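Local coordinates for halohydrin epoxidase A (Corynebacterium sp., PDB 4Z9F), which catalyses the reversible elimination of hydrogen halide from vicinal halohydrins to form epoxides, using a short-chain dehydrogenase-like fold without a nicotinamide cofactor, at the interface of chains A and B. Coordinates in Å, arbitrary orientation; residue numbers count along the deposited sequence, not the author numbering. Chains: chain A/B, Halohydrin epoxidase A.

Contact 1: the interface of chains A and B. Residues chain A 160, 163-164; chain B 141-142.
A:Ser160, A:Lys163 and A:Thr164, near the end of helix 147-165, pack against the loop segment B:Leu141 and B:Ala142. In the short-chain dehydrogenase-like family of halohydrin dehalogenases, this helix starts with the tyrosine of the Ser-Tyr-Arg catalytic triad and is commonly used in subunit pairing, so the contact is probably part of the biological assembly.

The direct polar link is a hydrogen bond of 2.8 Å from A:Ser160 OG to the main-chain oxygen O of B:Leu141. The hydroxyl stands opposite the backbone N of its own residue (chi1 173°), which swings it off the helix toward the partner loop. It approaches B:Leu141 O with a C=O...O angle of 141° but from well above the carbonyl plane, not along a lone pair. Since a main-chain oxygen is the acceptor, the bond reads the path of the loop and makes no use of the leucine side chain.

A second polar link runs through water 1, which lies 2.7 Å from A:Ser160 O. The hydroxyl oxygen A:Thr164 OG1 is 2.9 Å from water 1. Across the boundary the same water is 2.7 Å from B:Ala142 O. Within the helix, A:Ser160 O is also near A:Lys163 N (3.1 Å), so this carbonyl takes the water in addition to a neighbour in its own chain.

Apolar packing centres on the methyl group of B:Ala142, the residue with the most buried surface in this patch. Its CB rests 3.6 Å from A:Lys163 CB, the root of a chain that bends at CG and leads the terminal amine NZ away from the contact. Alongside, A:Thr164 CG2 lies 4.0 Å from B:Ala142 CB. With chi1 at 55°, OG1 of this threonine is tucked between its backbone N and carbonyl carbon, which points the hydroxyl at the water and the methyl at the alanine.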
# COMPACT_ATOMS: atom_id res chain seq x y z
N SER A 160 0.59 -7.44 -12.04
CA SER A 160 0.11 -8.79 -12.31
C SER A 160 0.86 -9.43 -13.47
O SER A 160 1.28 -10.59 -13.39
CB SER A 160 -1.39 -8.76 -12.62
OG SER A 160 -1.82 -10.05 -13.05
N LYS A 163 4.26 -11.14 -12.91
CA LYS A 163 4.31 -12.44 -12.26
C LYS A 163 4.56 -13.56 -13.27
O LYS A 163 5.13 -14.59 -12.91
CB LYS A 163 3.01 -12.74 -11.49
CG LYS A 163 2.59 -11.66 -10.46
CD LYS A 163 3.72 -11.33 -9.47
CE LYS A 163 3.21 -10.37 -8.38
NZ LYS A 163 4.35 -9.69 -7.67
N THR A 164 4.13 -13.39 -14.51
CA THR A 164 4.36 -14.42 -15.52
C THR A 164 5.44 -14.06 -16.52
O THR A 164 6.19 -14.94 -16.96
CB THR A 164 3.06 -14.74 -16.26
OG1 THR A 164 2.52 -13.55 -16.82
CG2 THR A 164 2.04 -15.38 -15.32
N LEU B 141 -2.39 -10.98 -8.79
CA LEU B 141 -2.32 -12.44 -8.92
C LEU B 141 -1.94 -12.78 -10.35
O LEU B 141 -2.43 -12.15 -11.29
CB LEU B 141 -3.64 -13.13 -8.56
CG LEU B 141 -3.96 -13.15 -7.06
CD1 LEU B 141 -5.37 -13.67 -6.80
CD2 LEU B 141 -2.93 -13.98 -6.32
N ALA B 142 -1.06 -13.77 -10.51
CA ALA B 142 -0.54 -14.10 -11.82
C ALA B 142 -1.66 -14.42 -12.81
O ALA B 142 -1.58 -14.06 -13.98
CB ALA B 142 0.42 -15.28 -11.71
O HOH W 1 0.50 -12.64 -15.01

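Contact 2: the interface of chains A and B. Residues chain A 91, 94, 99, 103, 146; chain B 108, 111-112, 115.
Helix 96-123, a long helix of the short-chain dehydrogenase-like fold, meets its counterpart in the other subunit here, and in chain A the loop ahead of it and A:Leu146, just before helix 147-165, complete the contact. Such helix pairing is typical of oligomers in this family.

B:Gln115 supplies the polar link. Its CG lies opposite the backbone N (chi1 -173°) and the chain runs on extended, carrying the carboxamide to the loop of chain A. There NE2 donates to A:Ile91 O at 2.7 Å and to A:Thr94 O, also at 2.7 Å. The two acceptors lie in different directions from the nitrogen, so each can take one of its N-H groups. The first bond runs almost straight down the carbonyl axis (170° at A:Ile91 O), whereas the second lies in the carbonyl plane on a lone pair of A:Thr94 O. Both oxygens are slightly tilted from the amide plane, and together they fix its rotation. A:Ile91 lies alongside the glutamine stem, running the other way, with CG2 3.9 Å from B:Gln115 CA.

Next to the amide the contact is apolar. A:Ile99 CD1 lies off one face of the carboxamide, displaced beyond its N and O atoms and 3.9 Å from B:Gln115 NE2, and also packs on B:Ile111 CG2 (4.0 Å) and B:Leu112 CD2. B:Ile111 CD1 meets the rim of the A:Phe103 ring, 3.5 Å from CE1 and somewhat out of the ring plane, while A:Leu146 borders the same isoleucine obliquely. B:Ile108 covers one face of the phenylalanine: its CD1 sits 3.7 Å above the ring, displaced toward the rim at CD1 of A:Phe103.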
# COMPACT_ATOMS: atom_id res chain seq x y z
N ILE A 91 -16.36 13.32 -12.03
CA ILE A 91 -17.35 12.29 -12.34
C ILE A 91 -18.65 12.91 -12.81
O ILE A 91 -19.18 12.55 -13.87
CB ILE A 91 -17.57 11.38 -11.13
CG1 ILE A 91 -16.26 10.71 -10.73
CG2 ILE A 91 -18.68 10.35 -11.41
CD1 ILE A 91 -16.42 9.70 -9.64
N THR A 94 -19.46 14.58 -16.74
CA THR A 94 -18.57 14.18 -17.83
C THR A 94 -19.28 13.24 -18.80
O THR A 94 -20.01 12.33 -18.39
CB THR A 94 -17.32 13.50 -17.24
OG1 THR A 94 -16.58 14.45 -16.44
CG2 THR A 94 -16.41 12.95 -18.34
N ILE A 99 -15.36 9.64 -20.64
CA ILE A 99 -15.00 8.54 -19.75
C ILE A 99 -14.32 7.43 -20.53
O ILE A 99 -13.29 6.88 -20.12
CB ILE A 99 -16.25 7.98 -19.03
CG1 ILE A 99 -16.77 8.97 -18.00
CG2 ILE A 99 -15.92 6.67 -18.35
CD1 ILE A 99 -18.22 8.70 -17.62
N PHE A 103 -10.10 5.85 -20.40
CA PHE A 103 -9.67 4.46 -20.28
C PHE A 103 -9.00 3.99 -21.56
O PHE A 103 -8.06 3.19 -21.51
CB PHE A 103 -10.87 3.58 -19.92
CG PHE A 103 -11.17 3.55 -18.46
CD1 PHE A 103 -11.97 4.52 -17.87
CD2 PHE A 103 -10.63 2.56 -17.66
CE1 PHE A 103 -12.22 4.50 -16.50
CE2 PHE A 103 -10.89 2.52 -16.30
CZ PHE A 103 -11.68 3.49 -15.71
N LEU A 146 -11.36 10.16 -12.62
CA LEU A 146 -11.43 9.25 -13.76
C LEU A 146 -10.05 8.83 -14.24
O LEU A 146 -9.77 7.65 -14.45
CB LEU A 146 -12.18 9.89 -14.94
CG LEU A 146 -13.65 10.20 -14.66
CD1 LEU A 146 -14.30 10.87 -15.85
CD2 LEU A 146 -14.38 8.92 -14.31
N ILE B 108 -16.34 0.27 -16.22
CA ILE B 108 -17.18 1.29 -16.85
C ILE B 108 -18.59 1.25 -16.28
O ILE B 108 -19.16 2.29 -15.93
CB ILE B 108 -17.17 1.12 -18.38
CG1 ILE B 108 -15.72 1.13 -18.90
CG2 ILE B 108 -17.99 2.22 -19.05
CD1 ILE B 108 -14.97 2.43 -18.63
N ILE B 111 -18.81 3.02 -12.97
CA ILE B 111 -18.68 4.47 -13.13
C ILE B 111 -19.99 5.08 -13.62
O ILE B 111 -20.45 6.10 -13.10
CB ILE B 111 -17.52 4.82 -14.07
CG1 ILE B 111 -16.17 4.53 -13.40
CG2 ILE B 111 -17.60 6.28 -14.51
CD1 ILE B 111 -14.97 4.78 -14.34
N LEU B 112 -20.58 4.50 -14.66
CA LEU B 112 -21.82 5.04 -15.21
C LEU B 112 -22.95 5.00 -14.18
O LEU B 112 -23.78 5.92 -14.12
CB LEU B 112 -22.21 4.26 -16.47
CG LEU B 112 -21.25 4.49 -17.66
CD1 LEU B 112 -21.70 3.63 -18.82
CD2 LEU B 112 -21.20 5.97 -18.05
N GLN B 115 -22.07 7.76 -11.48
CA GLN B 115 -22.29 9.09 -12.05
C GLN B 115 -23.76 9.48 -11.96
O GLN B 115 -24.10 10.59 -11.54
CB GLN B 115 -21.81 9.11 -13.51
CG GLN B 115 -21.85 10.49 -14.12
CD GLN B 115 -21.41 10.49 -15.56
OE1 GLN B 115 -21.87 9.67 -16.35
NE2 GLN B 115 -20.52 11.40 -15.91

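The C-alpha centres of contact 1 and contact 2 lie about 27 Å apart along the same two-fold interface. Helix 147-165 of chain A spans this distance: the residue just before its start takes part in contact 2, and its far end forms contact 1. The loop that precedes this helix serves both, through its earlier residues in chain B and its last one in chain A. Symmetry repeats each contact with the chains exchanged. The two subunits are therefore joined at widely separated points, mainly apolar in contact 2 and partly water-mediated in contact 1, which probably limits rocking of one subunit against the other.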